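Local coordinates for protein glucoamylase (Thermoanaerobacterium thermosaccharolyticum, PDB 1LF9) that hydrolyses terminal alpha-1,4-linked glucose units from the non-reducing ends of starch-like chains, releasing beta-D-glucose, at residues Ser322-Asp327 with Gly335-Val340; Trp341-Tyr346 with Leu395-Asp400; Lys529-Pro534 with Arg575-Gly580. All blocks are in the same frame, centred on the assembly; numbering follows the deposited sequence.

Contact 1 of 3, residues Ser322-Asp327 with Gly335-Val340. With AC1 (4,6-dideoxy-4-{[(1S,4R,5S,6S)-4,5,6-trihydroxy-3-(hydroxymethyl)cyclohex-2-en-1-yl]amino}-alpha-D-glucopyranose), chain C.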
loop_
_atom_site.group_PDB
_atom_site.type_symbol
_atom_site.label_atom_id
_atom_site.label_comp_id
_atom_site.label_asym_id
_atom_site.label_seq_id
_atom_site.Cartn_x
_atom_site.Cartn_y
_atom_site.Cartn_z
ATOM N N SER A 322 1.529 -3.653 1.521
ATOM C CA SER A 322 0.906 -4.967 1.558
ATOM C C SER A 322 1.375 -5.812 0.383
ATOM O O SER A 322 2.092 -5.336 -0.499
ATOM C CB SER A 322 -0.621 -4.852 1.518
ATOM O OG SER A 322 -1.079 -4.305 0.290
ATOM N N ILE A 323 0.960 -7.073 0.393
ATOM C CA ILE A 323 1.272 -8.029 -0.662
ATOM C C ILE A 323 -0.105 -8.569 -1.066
ATOM O O ILE A 323 -0.639 -9.474 -0.425
ATOM C CB ILE A 323 2.172 -9.154 -0.108
ATOM C CG1 ILE A 323 3.458 -8.537 0.449
ATOM C CG2 ILE A 323 2.498 -10.174 -1.204
ATOM C CD1 ILE A 323 4.299 -9.481 1.273
ATOM N N PRO A 324 -0.712 -7.990 -2.120
ATOM C CA PRO A 324 -2.035 -8.428 -2.580
ATOM C C PRO A 324 -2.198 -9.939 -2.695
ATOM O O PRO A 324 -1.335 -10.631 -3.230
ATOM C CB PRO A 324 -2.197 -7.700 -3.917
ATOM C CG PRO A 324 -0.793 -7.456 -4.357
ATOM C CD PRO A 324 -0.127 -7.041 -3.077
ATOM N N TRP A 325 -3.316 -10.441 -2.178
ATOM C CA TRP A 325 -3.605 -11.873 -2.202
ATOM C C TRP A 325 -2.403 -12.623 -1.646
ATOM O O TRP A 325 -2.162 -13.774 -1.992
ATOM C CB TRP A 325 -3.903 -12.319 -3.637
ATOM C CG TRP A 325 -5.025 -11.537 -4.259
ATOM C CD1 TRP A 325 -6.350 -11.588 -3.922
ATOM C CD2 TRP A 325 -4.907 -10.520 -5.262
ATOM N NE1 TRP A 325 -7.060 -10.661 -4.647
ATOM C CE2 TRP A 325 -6.201 -9.988 -5.474
ATOM C CE3 TRP A 325 -3.832 -10.002 -6.000
ATOM C CZ2 TRP A 325 -6.449 -8.957 -6.392
ATOM C CZ3 TRP A 325 -4.080 -8.977 -6.917
ATOM C CH2 TRP A 325 -5.381 -8.467 -7.101
ATOM N N GLY A 326 -1.661 -11.948 -0.771
ATOM C CA GLY A 326 -0.468 -12.525 -0.175
ATOM C C GLY A 326 -0.667 -13.851 0.528
ATOM O O GLY A 326 0.222 -14.707 0.511
ATOM N N ASP A 327 -1.823 -14.021 1.158
ATOM C CA ASP A 327 -2.116 -15.259 1.857
ATOM C C ASP A 327 -2.377 -16.375 0.844
ATOM O O ASP A 327 -2.732 -17.500 1.203
ATOM C CB ASP A 327 -3.304 -15.058 2.815
ATOM C CG ASP A 327 -4.482 -14.359 2.167
ATOM O OD1 ASP A 327 -4.269 -13.498 1.282
ATOM O OD2 ASP A 327 -5.629 -14.656 2.560
ATOM N N GLY A 335 8.033 -8.277 -4.469
ATOM C CA GLY A 335 8.012 -6.860 -4.176
ATOM C C GLY A 335 6.626 -6.428 -3.736
ATOM O O GLY A 335 6.469 -5.392 -3.093
ATOM N N GLY A 336 5.622 -7.238 -4.065
ATOM C CA GLY A 336 4.256 -6.896 -3.713
ATOM C C GLY A 336 3.964 -5.503 -4.233
ATOM O O GLY A 336 4.248 -5.191 -5.392
ATOM N N TYR A 337 3.398 -4.657 -3.382
ATOM C CA TYR A 337 3.107 -3.284 -3.769
ATOM C C TYR A 337 4.041 -2.333 -3.012
ATOM O O TYR A 337 3.939 -1.105 -3.136
ATOM C CB TYR A 337 1.642 -2.943 -3.484
ATOM C CG TYR A 337 0.707 -3.154 -4.661
ATOM C CD1 TYR A 337 0.768 -4.316 -5.433
ATOM C CD2 TYR A 337 -0.278 -2.206 -4.976
ATOM C CE1 TYR A 337 -0.127 -4.536 -6.483
ATOM C CE2 TYR A 337 -1.178 -2.416 -6.022
ATOM C CZ TYR A 337 -1.097 -3.586 -6.769
ATOM O OH TYR A 337 -1.993 -3.829 -7.784
ATOM N N HIS A 338 4.953 -2.894 -2.220
ATOM C CA HIS A 338 5.893 -2.051 -1.500
ATOM C C HIS A 338 7.094 -1.815 -2.414
ATOM O O HIS A 338 8.230 -2.205 -2.134
ATOM C CB HIS A 338 6.285 -2.671 -0.147
ATOM C CG HIS A 338 6.809 -4.068 -0.233
ATOM N ND1 HIS A 338 8.067 -4.365 -0.714
ATOM C CD2 HIS A 338 6.251 -5.249 0.124
ATOM C CE1 HIS A 338 8.261 -5.671 -0.650
ATOM N NE2 HIS A 338 7.175 -6.230 -0.146
ATOM N N LEU A 339 6.775 -1.177 -3.536
ATOM C CA LEU A 339 7.706 -0.808 -4.591
ATOM C C LEU A 339 7.337 0.624 -4.972
ATOM O O LEU A 339 6.259 1.110 -4.620
ATOM C CB LEU A 339 7.514 -1.722 -5.800
ATOM C CG LEU A 339 8.442 -2.915 -6.048
ATOM C CD1 LEU A 339 9.038 -3.436 -4.747
ATOM C CD2 LEU A 339 7.643 -3.996 -6.770
ATOM N N VAL A 340 8.216 1.297 -5.702
ATOM C CA VAL A 340 7.947 2.669 -6.092
ATOM C C VAL A 340 7.531 2.828 -7.548
ATOM O O VAL A 340 8.274 2.470 -8.458
ATOM C CB VAL A 340 9.178 3.573 -5.845
ATOM C CG1 VAL A 340 8.850 5.018 -6.241
ATOM C CG2 VAL A 340 9.597 3.500 -4.380
HETATM C C1 AC1 C . -0.610 -6.631 -12.776
HETATM O O2 AC1 C . -2.296 -6.326 -14.479
HETATM C C2 AC1 C . -1.858 -5.831 -13.211
HETATM C C4A AC1 C . -0.454 1.169 -10.401
HETATM C C3 AC1 C . -1.545 -4.304 -13.259
HETATM O O3 AC1 C . -2.731 -3.612 -13.670
HETATM C C4 AC1 C . -1.095 -3.854 -11.849
HETATM N N4A AC1 C . -0.810 -2.384 -11.836
HETATM C C5 AC1 C . 0.224 -4.680 -11.465
HETATM O O5 AC1 C . -0.087 -6.146 -11.493
HETATM C C6 AC1 C . 0.770 -4.360 -10.089
HETATM C C1B AC1 C . -1.639 -1.658 -10.814
HETATM C C2B AC1 C . -2.317 -0.385 -11.412
HETATM O O2B AC1 C . -3.041 -0.784 -12.554
HETATM C C3B AC1 C . -1.276 0.729 -11.706
HETATM O O3B AC1 C . -1.911 1.866 -12.235
HETATM O O4 AC1 C . 0.764 1.715 -10.871
HETATM C C5B AC1 C . -0.244 -0.000 -9.377
HETATM C C7B AC1 C . -0.779 -1.283 -9.587
HETATM C C6B AC1 C . 0.561 0.273 -8.110
HETATM O O6B AC1 C . -0.315 0.779 -7.089
#
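One backbone hydrogen bond joins the two segments: the N-H of Y337 points at the carbonyl oxygen of S322, N to O 3.2 Å, with the donor nearly in line with the C=O bond. It fastens the type II' turn G335-H338 to the residue just ahead of the type II turn I323-G326. Glycine suits G336, whose phi is positive; a CB there would be crowded by S322 O and I323 CG1.

The apolar contacts flank this bond. The P324 and Y337 side chains cross at about a right angle, with P324 CG 3.7 Å from Y337 CD1. Next to it, I323 CG1 reaches the edge of the H338 ring near its plane, 4.3 Å from H338 CD2.

The third kind of contact is with the ligand, an acarbose-like pseudodisaccharide. The phenol brings Y337 OH within 3.3 Å of AC1 C7B on the unsaturated ring, while the hydroxyl is hydrogen-bonded to Y581 and E636. Tyrosine combines an apolar flank for the proline and the sugar with a polar end for these partners. A leucine in its place would probably leave Y581 and E636 without their shared hydroxyl partner and open a gap beside P324 and the ligand. W325, at the second corner of the first turn, probably binds substrate, as in a close relative.

Both segments belong to the long connection between helix 296-306 and helix 342-355. H338 meets Y63, at the end of strand 58-63, edge to face, so this connection also touches the seven-stranded antiparallel sheet.

Contact 2 of 3, residues Trp341-Tyr346 with Leu395-Asp400. With AC1 (4,6-dideoxy-4-{[(1S,4R,5S,6S)-4,5,6-trihydroxy-3-(hydroxymethyl)cyclohex-2-en-1-yl]amino}-alpha-D-glucopyranose), chain C.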
loop_
_atom_site.group_PDB
_atom_site.type_symbol
_atom_site.label_atom_id
_atom_site.label_comp_id
_atom_site.label_asym_id
_atom_site.label_seq_id
_atom_site.Cartn_x
_atom_site.Cartn_y
_atom_site.Cartn_z
ATOM N N TRP A 341 6.331 3.360 -7.752
ATOM C CA TRP A 341 5.812 3.631 -9.095
ATOM C C TRP A 341 5.751 5.152 -9.227
ATOM O O TRP A 341 5.210 5.841 -8.357
ATOM C CB TRP A 341 4.390 3.105 -9.274
ATOM C CG TRP A 341 4.229 1.689 -9.727
ATOM C CD1 TRP A 341 4.002 1.258 -11.005
ATOM C CD2 TRP A 341 4.116 0.532 -8.890
ATOM N NE1 TRP A 341 3.736 -0.089 -11.015
ATOM C CE2 TRP A 341 3.798 -0.561 -9.731
ATOM C CE3 TRP A 341 4.247 0.314 -7.512
ATOM C CZ2 TRP A 341 3.605 -1.858 -9.238
ATOM C CZ3 TRP A 341 4.055 -0.975 -7.018
ATOM C CH2 TRP A 341 3.737 -2.045 -7.883
ATOM N N SER A 342 6.305 5.657 -10.320
ATOM C CA SER A 342 6.312 7.075 -10.607
ATOM C C SER A 342 4.883 7.635 -10.620
ATOM O O SER A 342 4.629 8.732 -10.129
ATOM C CB SER A 342 6.982 7.289 -11.964
ATOM O OG SER A 342 6.641 8.545 -12.523
ATOM N N ARG A 343 3.951 6.874 -11.185
ATOM C CA ARG A 343 2.561 7.309 -11.251
ATOM C C ARG A 343 1.966 7.477 -9.858
ATOM O O ARG A 343 1.485 8.557 -9.510
ATOM C CB ARG A 343 1.732 6.302 -12.064
ATOM C CG ARG A 343 0.216 6.526 -12.011
ATOM C CD ARG A 343 -0.543 5.515 -12.890
ATOM N NE ARG A 343 0.024 4.178 -12.762
ATOM C CZ ARG A 343 0.890 3.635 -13.617
ATOM N NH1 ARG A 343 1.288 4.301 -14.693
ATOM N NH2 ARG A 343 1.406 2.442 -13.362
ATOM N N ASP A 344 2.013 6.416 -9.056
ATOM C CA ASP A 344 1.448 6.457 -7.708
ATOM C C ASP A 344 2.082 7.529 -6.842
ATOM O O ASP A 344 1.396 8.210 -6.088
ATOM C CB ASP A 344 1.604 5.093 -7.021
ATOM C CG ASP A 344 0.863 3.993 -7.752
ATOM O OD1 ASP A 344 0.008 3.343 -7.124
ATOM O OD2 ASP A 344 1.131 3.787 -8.956
ATOM N N LEU A 345 3.399 7.666 -6.946
ATOM C CA LEU A 345 4.116 8.654 -6.158
ATOM C C LEU A 345 3.648 10.050 -6.567
ATOM O O LEU A 345 3.423 10.913 -5.719
ATOM C CB LEU A 345 5.625 8.487 -6.367
ATOM C CG LEU A 345 6.581 9.516 -5.754
ATOM C CD1 LEU A 345 7.915 8.871 -5.451
ATOM C CD2 LEU A 345 6.758 10.681 -6.724
ATOM N N TYR A 346 3.500 10.255 -7.872
ATOM C CA TYR A 346 3.037 11.524 -8.415
ATOM C C TYR A 346 1.742 11.926 -7.724
ATOM O O TYR A 346 1.626 13.027 -7.196
ATOM C CB TYR A 346 2.815 11.379 -9.921
ATOM C CG TYR A 346 1.973 12.463 -10.559
ATOM C CD1 TYR A 346 2.434 13.775 -10.656
ATOM C CD2 TYR A 346 0.721 12.166 -11.092
ATOM C CE1 TYR A 346 1.668 14.764 -11.277
ATOM C CE2 TYR A 346 -0.054 13.143 -11.710
ATOM C CZ TYR A 346 0.426 14.441 -11.801
ATOM O OH TYR A 346 -0.343 15.404 -12.417
ATOM N N LEU A 395 4.698 5.793 -20.842
ATOM C CA LEU A 395 4.915 7.203 -21.126
ATOM C C LEU A 395 4.360 8.155 -20.070
ATOM O O LEU A 395 4.946 9.208 -19.821
ATOM C CB LEU A 395 4.345 7.557 -22.506
ATOM C CG LEU A 395 5.307 7.373 -23.688
ATOM C CD1 LEU A 395 6.382 8.448 -23.653
ATOM C CD2 LEU A 395 5.942 5.995 -23.631
ATOM N N ASP A 396 3.243 7.804 -19.442
ATOM C CA ASP A 396 2.687 8.695 -18.425
ATOM C C ASP A 396 3.665 8.822 -17.268
ATOM O O ASP A 396 3.769 9.881 -16.654
ATOM C CB ASP A 396 1.323 8.192 -17.923
ATOM C CG ASP A 396 1.410 6.856 -17.205
ATOM O OD1 ASP A 396 2.118 5.955 -17.709
ATOM O OD2 ASP A 396 0.755 6.703 -16.148
ATOM N N GLU A 397 4.399 7.747 -16.982
ATOM C CA GLU A 397 5.360 7.784 -15.894
ATOM C C GLU A 397 6.589 8.606 -16.248
ATOM O O GLU A 397 7.353 9.000 -15.366
ATOM C CB GLU A 397 5.761 6.373 -15.468
ATOM C CG GLU A 397 4.622 5.629 -14.780
ATOM C CD GLU A 397 5.110 4.477 -13.934
ATOM O OE1 GLU A 397 5.939 3.695 -14.441
ATOM O OE2 GLU A 397 4.663 4.348 -12.769
ATOM N N GLN A 398 6.772 8.875 -17.540
ATOM C CA GLN A 398 7.900 9.686 -17.979
ATOM C C GLN A 398 7.475 11.148 -17.875
ATOM O O GLN A 398 8.303 12.030 -17.643
ATOM C CB GLN A 398 8.266 9.375 -19.429
ATOM C CG GLN A 398 8.418 7.899 -19.744
ATOM C CD GLN A 398 9.397 7.183 -18.823
ATOM O OE1 GLN A 398 10.526 7.628 -18.615
ATOM N NE2 GLN A 398 8.967 6.055 -18.281
ATOM N N ALA A 399 6.173 11.391 -18.019
ATOM C CA ALA A 399 5.620 12.738 -17.961
ATOM C C ALA A 399 5.262 13.267 -16.570
ATOM O O ALA A 399 5.455 14.452 -16.287
ATOM C CB ALA A 399 4.399 12.819 -18.864
ATOM N N ASP A 400 4.739 12.407 -15.702
ATOM C CA ASP A 400 4.334 12.841 -14.365
ATOM C C ASP A 400 5.380 13.588 -13.542
ATOM O O ASP A 400 5.063 14.579 -12.886
ATOM C CB ASP A 400 3.787 11.657 -13.560
ATOM C CG ASP A 400 2.418 11.226 -14.044
ATOM O OD1 ASP A 400 1.762 12.050 -14.718
ATOM O OD2 ASP A 400 1.994 10.085 -13.750
HETATM C C1 AC1 C . -0.610 -6.631 -12.776
HETATM O O2 AC1 C . -2.296 -6.326 -14.479
HETATM C C2 AC1 C . -1.858 -5.831 -13.211
HETATM C C4A AC1 C . -0.454 1.169 -10.401
HETATM C C3 AC1 C . -1.545 -4.304 -13.259
HETATM O O3 AC1 C . -2.731 -3.612 -13.670
HETATM C C4 AC1 C . -1.095 -3.854 -11.849
HETATM N N4A AC1 C . -0.810 -2.384 -11.836
HETATM C C5 AC1 C . 0.224 -4.680 -11.465
HETATM O O5 AC1 C . -0.087 -6.146 -11.493
HETATM C C6 AC1 C . 0.770 -4.360 -10.089
HETATM C C1B AC1 C . -1.639 -1.658 -10.814
HETATM C C2B AC1 C . -2.317 -0.385 -11.412
HETATM O O2B AC1 C . -3.041 -0.784 -12.554
HETATM C C3B AC1 C . -1.276 0.729 -11.706
HETATM O O3B AC1 C . -1.911 1.866 -12.235
HETATM O O4 AC1 C . 0.764 1.715 -10.871
HETATM C C5B AC1 C . -0.244 -0.000 -9.377
HETATM C C7B AC1 C . -0.779 -1.283 -9.587
HETATM C C6B AC1 C . 0.561 0.273 -8.110
HETATM O O6B AC1 C . -0.315 0.779 -7.089
#
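With CG anti to the backbone N and a bend at chi3 (41°), R343 turns its guanidinium between D396 and the ligand, while E397, extended beyond CG, reaches back to the start of the R343 helix. Here segments 342-346 and 395-400, from two helices of the family 15 catalytic domain, an (alpha/alpha)6 barrel, run 42° apart, their axes 8.9 Å apart at closest approach.

R343 NH1 donates to the syn lone pair of D396 OD2 at 2.9 Å, with guanidinium and carboxylate almost coplanar. E397 OE2 instead lies over a guanidinium face and accepts from the backbone R343 N at 3.1 Å, on its anti side. This carboxylate thus receives a first-turn N-H and probably adds to the negative field beside the arginine, although no guanidinium N-H points at it. S342, small enough for the close helix approach, donates through OG to a lone pair of E397 O.

D396 probably acts as a second-shell residue, orienting the arginine whose NH2 grips AC1 O4 at 2.7 Å. D344 holds the same cyclohexene unit through both carboxylate oxygens, accepting from AC1 O4 and, at 2.6 Å, from AC1 O6B. W341 lays its indole over AC1 C6B, and its NE1 is hydrogen-bonded to E438, the probable proton donor.

Farther along, the Y346 ring and the D400 carboxylate stack with planes 9° apart; D400 CB makes a CH-pi contact, 4.0 Å from the Y346 ring centroid.

Contact 3 of 3, residues Lys529-Pro534 with Arg575-Gly580. With AC1 (4,6-dideoxy-4-{[(1S,4R,5S,6S)-4,5,6-trihydroxy-3-(hydroxymethyl)cyclohex-2-en-1-yl]amino}-alpha-D-glucopyranose), chain C.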
loop_
_atom_site.group_PDB
_atom_site.type_symbol
_atom_site.label_atom_id
_atom_site.label_comp_id
_atom_site.label_asym_id
_atom_site.label_seq_id
_atom_site.Cartn_x
_atom_site.Cartn_y
_atom_site.Cartn_z
ATOM N N LYS A 529 -12.429 -1.237 -30.279
ATOM C CA LYS A 529 -13.618 -0.405 -30.140
ATOM C C LYS A 529 -14.615 -0.920 -29.111
ATOM O O LYS A 529 -15.564 -0.215 -28.764
ATOM C CB LYS A 529 -14.317 -0.252 -31.490
ATOM C CG LYS A 529 -13.497 0.495 -32.530
ATOM C CD LYS A 529 -14.294 0.684 -33.825
ATOM C CE LYS A 529 -13.774 -0.200 -34.947
ATOM N NZ LYS A 529 -13.758 -1.648 -34.621
ATOM N N GLU A 530 -14.401 -2.139 -28.621
ATOM C CA GLU A 530 -15.290 -2.733 -27.623
ATOM C C GLU A 530 -14.900 -2.352 -26.196
ATOM O O GLU A 530 -15.705 -2.477 -25.270
ATOM C CB GLU A 530 -15.255 -4.266 -27.697
ATOM C CG GLU A 530 -15.775 -4.920 -28.970
ATOM C CD GLU A 530 -15.871 -6.438 -28.825
ATOM O OE1 GLU A 530 -16.721 -6.913 -28.041
ATOM O OE2 GLU A 530 -15.086 -7.161 -29.478
ATOM N N ILE A 531 -13.666 -1.895 -26.014
ATOM C CA ILE A 531 -13.176 -1.585 -24.676
ATOM C C ILE A 531 -13.123 -0.118 -24.275
ATOM O O ILE A 531 -12.457 0.696 -24.920
ATOM C CB ILE A 531 -11.775 -2.186 -24.473
ATOM C CG1 ILE A 531 -11.740 -3.616 -25.027
ATOM C CG2 ILE A 531 -11.418 -2.186 -22.993
ATOM C CD1 ILE A 531 -12.725 -4.572 -24.360
ATOM N N VAL A 532 -13.836 0.207 -23.198
ATOM C CA VAL A 532 -13.858 1.558 -22.670
ATOM C C VAL A 532 -13.170 1.553 -21.314
ATOM O O VAL A 532 -13.089 0.521 -20.649
ATOM C CB VAL A 532 -15.290 2.098 -22.551
ATOM C CG1 VAL A 532 -15.847 2.342 -23.948
ATOM C CG2 VAL A 532 -16.169 1.122 -21.753
ATOM N N ASP A 533 -12.687 2.717 -20.898
ATOM C CA ASP A 533 -11.920 2.833 -19.658
ATOM C C ASP A 533 -12.155 4.229 -19.074
ATOM O O ASP A 533 -12.005 5.231 -19.772
ATOM C CB ASP A 533 -10.441 2.634 -20.029
ATOM C CG ASP A 533 -9.521 2.549 -18.825
ATOM O OD1 ASP A 533 -9.680 3.347 -17.884
ATOM O OD2 ASP A 533 -8.614 1.686 -18.836
ATOM N N PRO A 534 -12.533 4.322 -17.790
ATOM C CA PRO A 534 -12.762 5.658 -17.220
ATOM C C PRO A 534 -11.501 6.530 -17.176
ATOM O O PRO A 534 -11.560 7.731 -16.898
ATOM C CB PRO A 534 -13.332 5.357 -15.831
ATOM C CG PRO A 534 -12.778 4.006 -15.513
ATOM C CD PRO A 534 -12.873 3.269 -16.821
ATOM N N ARG A 575 -12.022 -0.913 -14.115
ATOM C CA ARG A 575 -10.993 -0.230 -14.875
ATOM C C ARG A 575 -11.333 -0.262 -16.365
ATOM O O ARG A 575 -11.021 0.671 -17.106
ATOM C CB ARG A 575 -9.636 -0.885 -14.627
ATOM C CG ARG A 575 -9.224 -0.882 -13.171
ATOM C CD ARG A 575 -7.782 -1.315 -13.022
ATOM N NE ARG A 575 -7.538 -2.611 -13.629
ATOM C CZ ARG A 575 -6.340 -3.168 -13.768
ATOM N NH1 ARG A 575 -6.210 -4.343 -14.330
ATOM N NH2 ARG A 575 -5.264 -2.553 -13.343
ATOM N N TYR A 576 -11.985 -1.342 -16.788
ATOM C CA TYR A 576 -12.400 -1.524 -18.181
ATOM C C TYR A 576 -13.155 -2.844 -18.302
ATOM O O TYR A 576 -12.999 -3.727 -17.461
ATOM C CB TYR A 576 -11.179 -1.511 -19.128
ATOM C CG TYR A 576 -10.106 -2.527 -18.796
ATOM C CD1 TYR A 576 -10.191 -3.842 -19.254
ATOM C CD2 TYR A 576 -9.034 -2.186 -17.975
ATOM C CE1 TYR A 576 -9.237 -4.795 -18.900
ATOM C CE2 TYR A 576 -8.075 -3.133 -17.611
ATOM C CZ TYR A 576 -8.181 -4.435 -18.075
ATOM O OH TYR A 576 -7.231 -5.369 -17.708
ATOM N N ASN A 577 -13.974 -2.974 -19.338
ATOM C CA ASN A 577 -14.739 -4.193 -19.529
ATOM C C ASN A 577 -13.828 -5.382 -19.802
ATOM O O ASN A 577 -12.892 -5.290 -20.602
ATOM C CB ASN A 577 -15.747 -4.040 -20.682
ATOM C CG ASN A 577 -15.444 -2.857 -21.589
ATOM O OD1 ASN A 577 -14.301 -2.597 -21.936
ATOM N ND2 ASN A 577 -16.481 -2.138 -21.980
ATOM N N HIS A 578 -14.110 -6.489 -19.115
ATOM C CA HIS A 578 -13.374 -7.750 -19.246
ATOM C C HIS A 578 -12.077 -7.807 -18.443
ATOM O O HIS A 578 -11.263 -8.717 -18.614
ATOM C CB HIS A 578 -13.114 -8.056 -20.727
ATOM C CG HIS A 578 -14.362 -8.077 -21.556
ATOM N ND1 HIS A 578 -15.369 -8.999 -21.358
ATOM C CD2 HIS A 578 -14.802 -7.245 -22.530
ATOM C CE1 HIS A 578 -16.377 -8.731 -22.169
ATOM N NE2 HIS A 578 -16.060 -7.671 -22.891
ATOM N N ASP A 579 -11.897 -6.839 -17.551
ATOM C CA ASP A 579 -10.716 -6.796 -16.700
ATOM C C ASP A 579 -10.674 -8.112 -15.925
ATOM O O ASP A 579 -11.700 -8.560 -15.421
ATOM C CB ASP A 579 -10.834 -5.614 -15.734
ATOM C CG ASP A 579 -9.600 -5.429 -14.872
ATOM O OD1 ASP A 579 -8.616 -6.197 -15.017
ATOM O OD2 ASP A 579 -9.616 -4.498 -14.041
ATOM N N GLY A 580 -9.496 -8.732 -15.842
ATOM C CA GLY A 580 -9.380 -9.989 -15.121
ATOM C C GLY A 580 -8.498 -9.930 -13.881
ATOM O O GLY A 580 -8.265 -10.945 -13.225
HETATM C C1 AC1 C . -0.610 -6.631 -12.776
HETATM O O2 AC1 C . -2.296 -6.326 -14.479
HETATM C C2 AC1 C . -1.858 -5.831 -13.211
HETATM C C4A AC1 C . -0.454 1.169 -10.401
HETATM C C3 AC1 C . -1.545 -4.304 -13.259
HETATM O O3 AC1 C . -2.731 -3.612 -13.670
HETATM C C4 AC1 C . -1.095 -3.854 -11.849
HETATM N N4A AC1 C . -0.810 -2.384 -11.836
HETATM C C5 AC1 C . 0.224 -4.680 -11.465
HETATM O O5 AC1 C . -0.087 -6.146 -11.493
HETATM C C6 AC1 C . 0.770 -4.360 -10.089
HETATM C C1B AC1 C . -1.639 -1.658 -10.814
HETATM C C2B AC1 C . -2.317 -0.385 -11.412
HETATM O O2B AC1 C . -3.041 -0.784 -12.554
HETATM C C3B AC1 C . -1.276 0.729 -11.706
HETATM O O3B AC1 C . -1.911 1.866 -12.235
HETATM O O4 AC1 C . 0.764 1.715 -10.871
HETATM C C5B AC1 C . -0.244 -0.000 -9.377
HETATM C C7B AC1 C . -0.779 -1.283 -9.587
HETATM C C6B AC1 C . 0.561 0.273 -8.110
HETATM O O6B AC1 C . -0.315 0.779 -7.089
#
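N577 lays its side-chain amide across V532 at about a right angle and obliquely against I531. Its OD1 accepts from V532 N at 3.1 Å, in the plane of the amide and on a lone pair, so an asparagine supplies the acceptor that the V532 N-H uses here. The other branch of the amide, ND2, lies 3.3 Å from V532 CG2. The same V532 side chain packs on helix 550-562, which ties the loop to that helix.

I531 and Y576 run side by side and point the same way, with I531 CG2 3.9 Å from Y576 CB. Beyond N577, I531 sends CD1 to the edge of the H578 imidazole, in its plane, 3.8 Å from H578 CD2; a branched aliphatic chain suits a place bordered by three different residues. Y576 takes CG between the backbone N and the carbonyl carbon (chi1 56°), an orientation that carries the end of its ring away from the 529-534 segment. One ring face then receives D579 CB, and R504 makes a cation-pi contact with the ring.

At the other end, P534 CD sits 3.2 Å from R575 O. The R575 side chain itself leaves the contact, bent at chi3, and its guanidinium is held side-on by D579: NE bonds to OD2 at 2.8 Å and NH1 to OD1, both near the guanidinium plane. E439 is a second carboxylate partner of NH1, and W437 makes a cation-pi contact with the group.

These anchors fix the rotation of the guanidinium and aim NH2 almost straight (176°) at AC1 O3, 2.8 Å away. The carboxylates of D579 and E439 are likely to balance the arginine's charge; by holding NE and NH1, D579 probably acts as a second-shell residue that positions a sugar-binding one.

Overall arrangement
From the N terminus, the chain leaves its beta-rich region, passes helix 296-306 and enters the long loop where contact 1 closes a short excursion of seven intervening residues. Helix 342-355 follows directly, and contact 2 joins its first turn to helix 395-407, closing a largely helical segment. Contact 3 comes last, linking the loop after strand 524-527 to that after strand 570-573 and enclosing helix 550-562. The three closures follow in series; none nests or crosses. Contacts 1 and 2 touch, through V340 and L345, whereas contact 3 stays about 7 Å from contact 1, nearest atoms. All three meet at the inhibitor AC1, which they approach from different parts of the catalytic domain.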